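Putative carbohydrate-active enzyme (Uncultured organism, PDB 5WH8) probably hydrolyses O-glycosidic bonds, serving as the family 5 glycoside hydrolase (cellulase) domain of a longer, multi-modular protein. Local coordinates at residues A282-A287 against W293-E298; W268-F273 against Q301-K306; A49-L54 against D61-A66. One frame throughout, in Å; residues are numbered along the deposited sequence.

Overall arrangement
Contact 3 comes first along the chain: after barrel strand 32-36, helix 48-56 runs back over the outside of the barrel, and 49-54 packs on 61-66, closing a short loop within a beta-alpha-beta unit. Contact 2 closes a far wider loop near the C-terminal end, bringing helix 298-307 against the last barrel strand, 268-273. Contact 1 is nested inside that loop, where 282-287 and 293-298 flank the short helix 287-290. The three adjoin one another: W293 of contact 1 packs on S50 and A53 of contact 3, L283 of contact 1 meets F273 on the strand of contact 2, and that same F273 touches L54.

Contact 1: residues A282-A287 against W293-E298; sequences ALKPGA and WNMVSE
A single beta bridge pairs L283 with V296 on the two arms of the chain that flank the short helix 287-290. Two backbone bonds flank the pair, whose CA atoms are 4.4 Å apart, in the pattern of an antiparallel bridge, but the arms cross steeply. K284 N bonds to M295 O at 3.0 Å, almost straight and in the carbonyl plane. S297 N reaches A282 O, also at 3.0 Å, but stands 53° out of that carbonyl's plane; the same oxygen receives a CA-H...O contact from V296 CA at 3.3 Å. Both bonds belong to a loop of the C-terminal part of a TIM barrel, between its last strand and helix 298-307. K284 opens a type II turn ending at A287, and M295 is the centre of an inverse gamma turn. With CG beside its own backbone N (chi1 -65°) and the rest of the chain extended, the K284 side chain runs past V296 O, which lies 3.4 Å from CE, and crosses M295, CD to CG 4.1 Å. The buried L283 turns to W293: CD1 comes to the edge of its indole, 4.0 Å from CE3, while CD2 rests against W293 O. Over one face of that indole, toward its rim, lies A287 O. S297 is the N-cap of helix 298-307: its OG is hydrogen-bonded with G300 N and with A281 O. W293 O is held by W58 NE1, and the W293 side chain packs on S50 and A53 of helix 48-56.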
loop_
_atom_site.group_PDB
_atom_site.type_symbol
_atom_site.label_atom_id
_atom_site.label_comp_id
_atom_site.label_asym_id
_atom_site.label_seq_id
_atom_site.Cartn_x
_atom_site.Cartn_y
_atom_site.Cartn_z
ATOM N N ALA A 282 -13.405 -1.280 8.000
ATOM C CA ALA A 282 -14.121 -0.078 7.548
ATOM C C ALA A 282 -15.605 -0.331 7.216
ATOM O O ALA A 282 -16.380 0.623 7.110
ATOM C CB ALA A 282 -13.397 0.510 6.331
ATOM N N LEU A 283 -15.990 -1.609 7.083
ATOM C CA LEU A 283 -17.389 -1.997 6.815
ATOM C C LEU A 283 -18.000 -2.683 8.035
ATOM O O LEU A 283 -17.311 -3.418 8.771
ATOM C CB LEU A 283 -17.469 -2.957 5.624
ATOM C CG LEU A 283 -16.962 -2.428 4.271
ATOM C CD1 LEU A 283 -16.795 -3.562 3.276
ATOM C CD2 LEU A 283 -17.923 -1.385 3.751
ATOM N N LYS A 284 -19.299 -2.480 8.223
ATOM C CA LYS A 284 -20.050 -3.208 9.241
ATOM C C LYS A 284 -20.164 -4.668 8.881
ATOM O O LYS A 284 -20.225 -5.025 7.709
ATOM C CB LYS A 284 -21.457 -2.607 9.411
ATOM C CG LYS A 284 -21.448 -1.200 9.946
ATOM C CD LYS A 284 -22.816 -0.704 10.351
ATOM C CE LYS A 284 -22.689 0.492 11.281
ATOM N NZ LYS A 284 -24.013 1.038 11.687
ATOM N N PRO A 285 -20.212 -5.535 9.893
ATOM C CA PRO A 285 -20.364 -6.962 9.590
ATOM C C PRO A 285 -21.589 -7.212 8.727
ATOM O O PRO A 285 -22.630 -6.583 8.926
ATOM C CB PRO A 285 -20.493 -7.600 10.976
ATOM C CG PRO A 285 -19.757 -6.653 11.891
ATOM C CD PRO A 285 -20.025 -5.278 11.331
ATOM N N GLY A 286 -21.427 -8.070 7.731
ATOM C CA GLY A 286 -22.511 -8.398 6.828
ATOM C C GLY A 286 -22.585 -7.559 5.561
ATOM O O GLY A 286 -23.378 -7.844 4.676
ATOM N N ALA A 287 -21.754 -6.527 5.445
ATOM C CA ALA A 287 -21.776 -5.709 4.242
ATOM C C ALA A 287 -21.408 -6.508 2.981
ATOM O O ALA A 287 -21.891 -6.201 1.890
ATOM C CB ALA A 287 -20.841 -4.509 4.397
ATOM N N TRP A 293 -21.536 -1.500 -0.127
ATOM C CA TRP A 293 -20.148 -1.138 0.090
ATOM C C TRP A 293 -19.984 0.225 0.747
ATOM O O TRP A 293 -18.854 0.657 0.979
ATOM C CB TRP A 293 -19.416 -1.187 -1.257
ATOM C CG TRP A 293 -19.614 -2.506 -1.933
ATOM C CD1 TRP A 293 -20.248 -2.744 -3.136
ATOM C CD2 TRP A 293 -19.195 -3.777 -1.440
ATOM N NE1 TRP A 293 -20.239 -4.094 -3.406
ATOM C CE2 TRP A 293 -19.603 -4.750 -2.383
ATOM C CE3 TRP A 293 -18.523 -4.195 -0.292
ATOM C CZ2 TRP A 293 -19.367 -6.116 -2.192
ATOM C CZ3 TRP A 293 -18.271 -5.563 -0.109
ATOM C CH2 TRP A 293 -18.696 -6.500 -1.064
ATOM N N ASN A 294 -21.094 0.877 1.090
ATOM C CA ASN A 294 -21.064 2.139 1.815
ATOM C C ASN A 294 -21.626 2.001 3.242
ATOM O O ASN A 294 -21.791 2.992 3.962
ATOM C CB ASN A 294 -21.823 3.209 1.027
ATOM C CG ASN A 294 -21.087 3.616 -0.240
ATOM O OD1 ASN A 294 -20.045 4.244 -0.174
ATOM N ND2 ASN A 294 -21.623 3.252 -1.393
ATOM N N MET A 295 -21.905 0.770 3.655
ATOM C CA MET A 295 -22.361 0.495 5.026
ATOM C C MET A 295 -21.164 0.472 5.975
ATOM O O MET A 295 -20.682 -0.596 6.376
ATOM C CB MET A 295 -23.118 -0.822 5.089
ATOM C CG MET A 295 -23.832 -1.043 6.415
ATOM S SD MET A 295 -25.180 0.128 6.746
ATOM C CE MET A 295 -26.507 -0.658 5.815
ATOM N N VAL A 296 -20.686 1.670 6.301
ATOM C CA VAL A 296 -19.422 1.850 7.017
ATOM C C VAL A 296 -19.563 1.707 8.530
ATOM O O VAL A 296 -20.611 2.003 9.112
ATOM C CB VAL A 296 -18.793 3.224 6.727
ATOM C CG1 VAL A 296 -18.273 3.276 5.287
ATOM C CG2 VAL A 296 -19.761 4.355 6.976
ATOM N N SER A 297 -18.484 1.239 9.139
ATOM C CA SER A 297 -18.288 1.244 10.577
ATOM C C SER A 297 -17.942 2.648 11.082
ATOM O O SER A 297 -17.802 3.572 10.284
ATOM C CB SER A 297 -17.143 0.303 10.936
ATOM O OG SER A 297 -15.937 0.811 10.378
ATOM N N GLU A 298 -17.739 2.777 12.396
ATOM C CA GLU A 298 -17.314 4.061 12.955
ATOM C C GLU A 298 -15.961 4.480 12.336
ATOM O O GLU A 298 -15.783 5.634 11.909
ATOM C CB GLU A 298 -17.229 3.978 14.483
ATOM C CG GLU A 298 -16.874 5.280 15.157
ATOM C CD GLU A 298 -16.795 5.170 16.686
ATOM O OE1 GLU A 298 -16.823 4.042 17.218
ATOM O OE2 GLU A 298 -16.716 6.224 17.351
#

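Contact 2: residues W268-F273 against Q301-K306; sequences WVNWSF and QYIKRK. With EDO (1,2-ethanediol), chain I; EDO (1,2-ethanediol), chain D; EDO (1,2-ethanediol), chain E; EDO (1,2-ethanediol), chain M.
The W268 indole meets K306 CB and I303 CG2 obliquely, K306 CB lying 4.0 Å from CZ2 and I303 CG2 4.3 Å from CZ3. At its edge, in the ring plane, NE1 gives a nearly straight hydrogen bond of 2.9 Å to O2 of an ethanediol, probably left from the crystallisation liquor. The W271 indole has S272 CB, joined through a cis peptide, over one face, and at its edge, in plane, NE1 bonds to O1 of a second ethanediol. The first torsion of W268, chi1 59°, sets CG between the backbone N and the carbonyl carbon, and from there the six-membered ring reaches the helix. The third flat group is the N270 amide, against which I303 lays its CG1-CD1 branch: CD1 is 3.6 Å from ND2, and CG1 equally far from OD1. These contacts are van der Waals, with no hydrogen bond between the two segments. K306 touches the indole of W268 with its CB and then leads away, CG passing over one face of the Y302 ring toward the rim and NZ bonding to N255 OD1, as does Y302 OH. Strand 268-270 and helix 301-306 run roughly antiparallel, at 152°, with axes 10.7 Å apart. The strand closes the barrel between strands 32-36 and 233-239; on the outside, W268 and Y302 also pack on helix 251-263, and I303 touches F238.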
loop_
_atom_site.group_PDB
_atom_site.type_symbol
_atom_site.label_atom_id
_atom_site.label_comp_id
_atom_site.label_asym_id
_atom_site.label_seq_id
_atom_site.Cartn_x
_atom_site.Cartn_y
_atom_site.Cartn_z
ATOM N N TRP A 268 -1.114 7.899 1.997
ATOM C CA TRP A 268 -1.615 7.000 3.038
ATOM C C TRP A 268 -2.685 6.033 2.554
ATOM O O TRP A 268 -3.458 6.339 1.637
ATOM C CB TRP A 268 -2.138 7.807 4.237
ATOM C CG TRP A 268 -3.238 8.811 4.114
ATOM C CD1 TRP A 268 -3.100 10.168 4.200
ATOM C CD2 TRP A 268 -4.660 8.564 4.035
ATOM N NE1 TRP A 268 -4.321 10.779 4.151
ATOM C CE2 TRP A 268 -5.298 9.826 4.049
ATOM C CE3 TRP A 268 -5.456 7.405 3.942
ATOM C CZ2 TRP A 268 -6.678 9.963 3.998
ATOM C CZ3 TRP A 268 -6.817 7.548 3.862
ATOM C CH2 TRP A 268 -7.418 8.813 3.900
ATOM N N VAL A 269 -2.675 4.851 3.181
ATOM C CA VAL A 269 -3.554 3.739 2.848
ATOM C C VAL A 269 -4.072 3.137 4.168
ATOM O O VAL A 269 -3.289 2.687 4.988
ATOM C CB VAL A 269 -2.818 2.670 2.036
ATOM C CG1 VAL A 269 -3.748 1.542 1.655
ATOM C CG2 VAL A 269 -2.173 3.284 0.769
ATOM N N ASN A 270 -5.384 3.134 4.356
ATOM C CA ASN A 270 -6.006 2.671 5.609
ATOM C C ASN A 270 -6.288 1.166 5.643
ATOM O O ASN A 270 -6.833 0.598 4.675
ATOM C CB ASN A 270 -7.335 3.437 5.849
ATOM C CG ASN A 270 -8.071 2.990 7.093
ATOM O OD1 ASN A 270 -9.156 2.429 7.012
ATOM N ND2 ASN A 270 -7.491 3.249 8.260
ATOM N N TRP A 271 -5.967 0.545 6.774
ATOM C CA TRP A 271 -6.346 -0.839 7.095
ATOM C C TRP A 271 -7.692 -0.876 7.844
ATOM O O TRP A 271 -7.756 -0.308 8.940
ATOM C CB TRP A 271 -5.269 -1.471 7.972
ATOM C CG TRP A 271 -5.486 -2.937 8.229
ATOM C CD1 TRP A 271 -6.174 -3.478 9.259
ATOM C CD2 TRP A 271 -4.984 -4.029 7.450
ATOM N NE1 TRP A 271 -6.144 -4.852 9.173
ATOM C CE2 TRP A 271 -5.432 -5.210 8.061
ATOM C CE3 TRP A 271 -4.220 -4.121 6.279
ATOM C CZ2 TRP A 271 -5.140 -6.473 7.543
ATOM C CZ3 TRP A 271 -3.931 -5.369 5.773
ATOM C CH2 TRP A 271 -4.378 -6.525 6.412
ATOM N N SER A 272 -8.757 -1.527 7.343
ATOM C CA SER A 272 -8.797 -2.296 6.082
ATOM C C SER A 272 -10.204 -2.198 5.515
ATOM O O SER A 272 -11.165 -1.927 6.256
ATOM C CB SER A 272 -8.447 -3.777 6.289
ATOM O OG SER A 272 -9.510 -4.416 6.959
ATOM N N PHE A 273 -10.318 -2.448 4.216
ATOM C CA PHE A 273 -11.613 -2.609 3.557
ATOM C C PHE A 273 -12.054 -4.056 3.656
ATOM O O PHE A 273 -11.671 -4.898 2.827
ATOM C CB PHE A 273 -11.537 -2.183 2.093
ATOM C CG PHE A 273 -12.885 -2.107 1.416
ATOM C CD1 PHE A 273 -13.769 -1.084 1.698
ATOM C CD2 PHE A 273 -13.257 -3.069 0.498
ATOM C CE1 PHE A 273 -15.017 -1.021 1.052
ATOM C CE2 PHE A 273 -14.481 -3.004 -0.151
ATOM C CZ PHE A 273 -15.359 -1.984 0.126
ATOM N N GLN A 301 -16.431 5.398 8.610
ATOM C CA GLN A 301 -17.068 6.705 8.466
ATOM C C GLN A 301 -16.019 7.820 8.558
ATOM O O GLN A 301 -16.014 8.750 7.758
ATOM C CB GLN A 301 -18.172 6.862 9.525
ATOM C CG GLN A 301 -18.866 8.200 9.524
ATOM C CD GLN A 301 -20.016 8.226 10.523
ATOM O OE1 GLN A 301 -21.195 8.311 10.146
ATOM N NE2 GLN A 301 -19.679 8.129 11.804
ATOM N N TYR A 302 -15.118 7.687 9.525
ATOM C CA TYR A 302 -14.059 8.660 9.749
ATOM C C TYR A 302 -13.110 8.711 8.554
ATOM O O TYR A 302 -12.801 9.793 8.047
ATOM C CB TYR A 302 -13.298 8.310 11.038
ATOM C CG TYR A 302 -11.981 9.047 11.243
ATOM C CD1 TYR A 302 -11.935 10.259 11.906
ATOM C CD2 TYR A 302 -10.795 8.503 10.801
ATOM C CE1 TYR A 302 -10.731 10.914 12.115
ATOM C CE2 TYR A 302 -9.581 9.153 10.992
ATOM C CZ TYR A 302 -9.560 10.358 11.637
ATOM O OH TYR A 302 -8.335 10.972 11.797
ATOM N N ILE A 303 -12.692 7.545 8.059
ATOM C CA ILE A 303 -11.794 7.493 6.908
ATOM C C ILE A 303 -12.463 7.979 5.619
ATOM O O ILE A 303 -11.871 8.744 4.863
ATOM C CB ILE A 303 -11.231 6.035 6.736
ATOM C CG1 ILE A 303 -10.419 5.631 7.971
ATOM C CG2 ILE A 303 -10.432 5.900 5.424
ATOM C CD1 ILE A 303 -9.112 6.428 8.178
ATOM N N LYS A 304 -13.703 7.573 5.367
ATOM C CA LYS A 304 -14.430 8.053 4.205
ATOM C C LYS A 304 -14.574 9.574 4.221
ATOM O O LYS A 304 -14.476 10.228 3.177
ATOM C CB LYS A 304 -15.817 7.378 4.147
ATOM C CG LYS A 304 -16.541 7.586 2.858
ATOM C CD LYS A 304 -17.798 6.704 2.765
ATOM C CE LYS A 304 -18.655 7.254 1.679
ATOM N NZ LYS A 304 -19.891 6.471 1.522
ATOM N N ARG A 305 -14.768 10.146 5.406
ATOM C CA ARG A 305 -14.811 11.598 5.534
ATOM C C ARG A 305 -13.451 12.247 5.200
ATOM O O ARG A 305 -13.415 13.276 4.507
ATOM C CB ARG A 305 -15.270 11.979 6.941
ATOM C CG ARG A 305 -15.571 13.442 7.119
ATOM C CD ARG A 305 -16.546 13.657 8.266
ATOM N NE ARG A 305 -16.798 15.078 8.443
ATOM C CZ ARG A 305 -17.647 15.590 9.325
ATOM N NH1 ARG A 305 -18.342 14.794 10.131
ATOM N NH2 ARG A 305 -17.797 16.906 9.394
ATOM N N LYS A 306 -12.334 11.649 5.640
ATOM C CA LYS A 306 -11.003 12.170 5.256
ATOM C C LYS A 306 -10.761 12.068 3.736
ATOM O O LYS A 306 -10.179 12.960 3.111
ATOM C CB LYS A 306 -9.880 11.427 5.978
ATOM C CG LYS A 306 -9.831 11.578 7.507
ATOM C CD LYS A 306 -9.603 13.034 7.930
ATOM C CE LYS A 306 -9.537 13.151 9.464
ATOM N NZ LYS A 306 -9.775 14.520 9.929
HETATM C C1 EDO I . -6.895 16.343 10.645
HETATM O O1 EDO I . -8.077 17.015 11.113
HETATM C C2 EDO I . -6.953 15.778 9.214
HETATM O O2 EDO I . -7.808 16.478 8.284
HETATM C C1 EDO D . -7.123 14.829 4.365
HETATM O O1 EDO D . -6.389 16.043 4.085
HETATM C C2 EDO D . -6.202 13.826 5.052
HETATM O O2 EDO D . -5.057 13.564 4.230
HETATM C C1 EDO E . -21.189 3.699 12.532
HETATM O O1 EDO E . -22.482 3.835 13.132
HETATM C C2 EDO E . -21.274 4.140 11.079
HETATM O O2 EDO E . -21.754 5.480 11.027
HETATM C C1 EDO M . -5.874 -7.652 11.622
HETATM O O1 EDO M . -6.947 -6.698 11.529
HETATM C C2 EDO M . -6.248 -8.947 12.363
HETATM O O2 EDO M . -7.578 -9.406 12.054
#

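Contact 3: residues A49-L54 against D61-A66; sequences ASLTAL and DIFRLA
The backbones of helix 49-54 and strand 62-66 keep well apart, L51 and F63 coming nearest with CA atoms 8.4 Å from each other, and no hydrogen bond joins them. F63 spans the gap. Its CB points at the helix, and with CG anti to the backbone N (chi1 -165°) the ring turns the same side to two leucines, each crossing it at about a right angle. L51 comes over the face: L51 CD1 lies 3.5 Å from F63 CG, and 3.8 Å from the ring centroid at 21° off the normal, a CH-pi contact shifted toward the rim on the CB side. L54, one helical turn on, comes obliquely to the CD1-CE1 flank of the ring, on the same side of its plane as L51; L54 CD1 is 3.7 Å from F63 CE1. At the ring edge, in its plane, sits CD2 of L65 from the same strand. All three touching residues are buried, and the contact is wholly apolar. In the next position along the strand R64 turns to the barrel interior, where it makes salt bridges with E145 and E237. The arrangement is the helix-on-strand packing of a beta-alpha-beta crossover, helix 48-56 linking the neighbouring parallel strands 32-36 and 62-68 of the TIM barrel. Helix 83-100 meets L51 through I96 and L100, while F273 of strand 268-273 packs on L54 and S50.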
loop_
_atom_site.group_PDB
_atom_site.type_symbol
_atom_site.label_atom_id
_atom_site.label_comp_id
_atom_site.label_asym_id
_atom_site.label_seq_id
_atom_site.Cartn_x
_atom_site.Cartn_y
_atom_site.Cartn_z
ATOM N N ALA A 49 -17.546 -4.575 -8.548
ATOM C CA ALA A 49 -18.552 -3.750 -7.896
ATOM C C ALA A 49 -18.030 -3.026 -6.659
ATOM O O ALA A 49 -18.342 -1.856 -6.448
ATOM C CB ALA A 49 -19.765 -4.591 -7.530
ATOM N N SER A 50 -17.263 -3.707 -5.813
ATOM C CA SER A 50 -16.839 -3.087 -4.567
ATOM C C SER A 50 -15.799 -2.020 -4.850
ATOM O O SER A 50 -15.843 -0.932 -4.269
ATOM C CB SER A 50 -16.302 -4.130 -3.574
ATOM O OG SER A 50 -15.052 -4.675 -3.964
ATOM N N LEU A 51 -14.856 -2.304 -5.745
ATOM C CA LEU A 51 -13.871 -1.284 -6.074
ATOM C C LEU A 51 -14.496 -0.098 -6.826
ATOM O O LEU A 51 -14.083 1.036 -6.641
ATOM C CB LEU A 51 -12.733 -1.888 -6.891
ATOM C CG LEU A 51 -11.570 -2.510 -6.104
ATOM C CD1 LEU A 51 -10.778 -1.437 -5.432
ATOM C CD2 LEU A 51 -12.032 -3.529 -5.099
ATOM N N THR A 52 -15.533 -0.338 -7.627
ATOM C CA THR A 52 -16.253 0.764 -8.262
ATOM C C THR A 52 -16.868 1.689 -7.191
ATOM O O THR A 52 -16.781 2.909 -7.307
ATOM C CB THR A 52 -17.352 0.241 -9.250
ATOM O OG1 THR A 52 -16.738 -0.398 -10.360
ATOM C CG2 THR A 52 -18.180 1.383 -9.794
ATOM N N ALA A 53 -17.448 1.113 -6.137
ATOM C CA ALA A 53 -17.984 1.918 -5.034
ATOM C C ALA A 53 -16.870 2.680 -4.320
ATOM O O ALA A 53 -17.042 3.845 -3.962
ATOM C CB ALA A 53 -18.759 1.029 -4.025
ATOM N N LEU A 54 -15.728 2.031 -4.089
ATOM C CA LEU A 54 -14.620 2.724 -3.449
ATOM C C LEU A 54 -14.187 3.954 -4.252
ATOM O O LEU A 54 -13.864 5.010 -3.689
ATOM C CB LEU A 54 -13.440 1.777 -3.251
ATOM C CG LEU A 54 -13.552 0.882 -2.008
ATOM C CD1 LEU A 54 -12.529 -0.221 -2.091
ATOM C CD2 LEU A 54 -13.339 1.713 -0.761
ATOM N N ASP A 61 -7.890 7.136 -4.196
ATOM C CA ASP A 61 -6.901 7.344 -5.256
ATOM C C ASP A 61 -6.110 6.082 -5.566
ATOM O O ASP A 61 -5.450 6.002 -6.611
ATOM C CB ASP A 61 -5.891 8.405 -4.859
ATOM C CG ASP A 61 -6.512 9.754 -4.567
ATOM O OD1 ASP A 61 -7.340 10.239 -5.377
ATOM O OD2 ASP A 61 -6.146 10.323 -3.512
ATOM N N ILE A 62 -6.137 5.125 -4.639
ATOM C CA ILE A 62 -5.225 3.985 -4.638
ATOM C C ILE A 62 -5.851 2.831 -3.819
ATOM O O ILE A 62 -6.548 3.075 -2.811
ATOM C CB ILE A 62 -3.841 4.409 -4.066
ATOM C CG1 ILE A 62 -2.821 3.256 -4.130
ATOM C CG2 ILE A 62 -3.972 4.967 -2.659
ATOM C CD1 ILE A 62 -1.396 3.797 -4.003
ATOM N N PHE A 63 -5.628 1.589 -4.261
ATOM C CA PHE A 63 -6.043 0.393 -3.536
ATOM C C PHE A 63 -4.844 -0.521 -3.377
ATOM O O PHE A 63 -4.061 -0.679 -4.298
ATOM C CB PHE A 63 -7.182 -0.365 -4.270
ATOM C CG PHE A 63 -7.874 -1.389 -3.407
ATOM C CD1 PHE A 63 -8.703 -1.014 -2.370
ATOM C CD2 PHE A 63 -7.646 -2.737 -3.603
ATOM C CE1 PHE A 63 -9.292 -1.947 -1.543
ATOM C CE2 PHE A 63 -8.243 -3.684 -2.784
ATOM C CZ PHE A 63 -9.075 -3.298 -1.767
ATOM N N ARG A 64 -4.721 -1.141 -2.214
ATOM C CA ARG A 64 -3.597 -2.030 -1.915
ATOM C C ARG A 64 -4.070 -3.478 -1.784
ATOM O O ARG A 64 -4.997 -3.771 -1.037
ATOM C CB ARG A 64 -2.907 -1.550 -0.631
ATOM C CG ARG A 64 -1.812 -2.456 -0.083
ATOM C CD ARG A 64 -1.293 -1.791 1.153
ATOM N NE ARG A 64 -0.113 -2.329 1.824
ATOM C CZ ARG A 64 -0.096 -2.883 3.038
ATOM N NH1 ARG A 64 -1.207 -3.159 3.715
ATOM N NH2 ARG A 64 1.064 -3.197 3.574
ATOM N N LEU A 65 -3.392 -4.361 -2.521
ATOM C CA LEU A 65 -3.650 -5.787 -2.521
ATOM C C LEU A 65 -2.678 -6.451 -1.550
ATOM O O LEU A 65 -1.511 -6.660 -1.869
ATOM C CB LEU A 65 -3.502 -6.360 -3.948
ATOM C CG LEU A 65 -4.363 -5.720 -5.032
ATOM C CD1 LEU A 65 -3.953 -6.287 -6.369
ATOM C CD2 LEU A 65 -5.827 -5.932 -4.800
ATOM N N ALA A 66 -3.181 -6.766 -0.365
ATOM C CA ALA A 66 -2.369 -7.407 0.671
ATOM C C ALA A 66 -2.340 -8.910 0.432
ATOM O O ALA A 66 -3.290 -9.619 0.776
ATOM C CB ALA A 66 -2.928 -7.104 2.055
#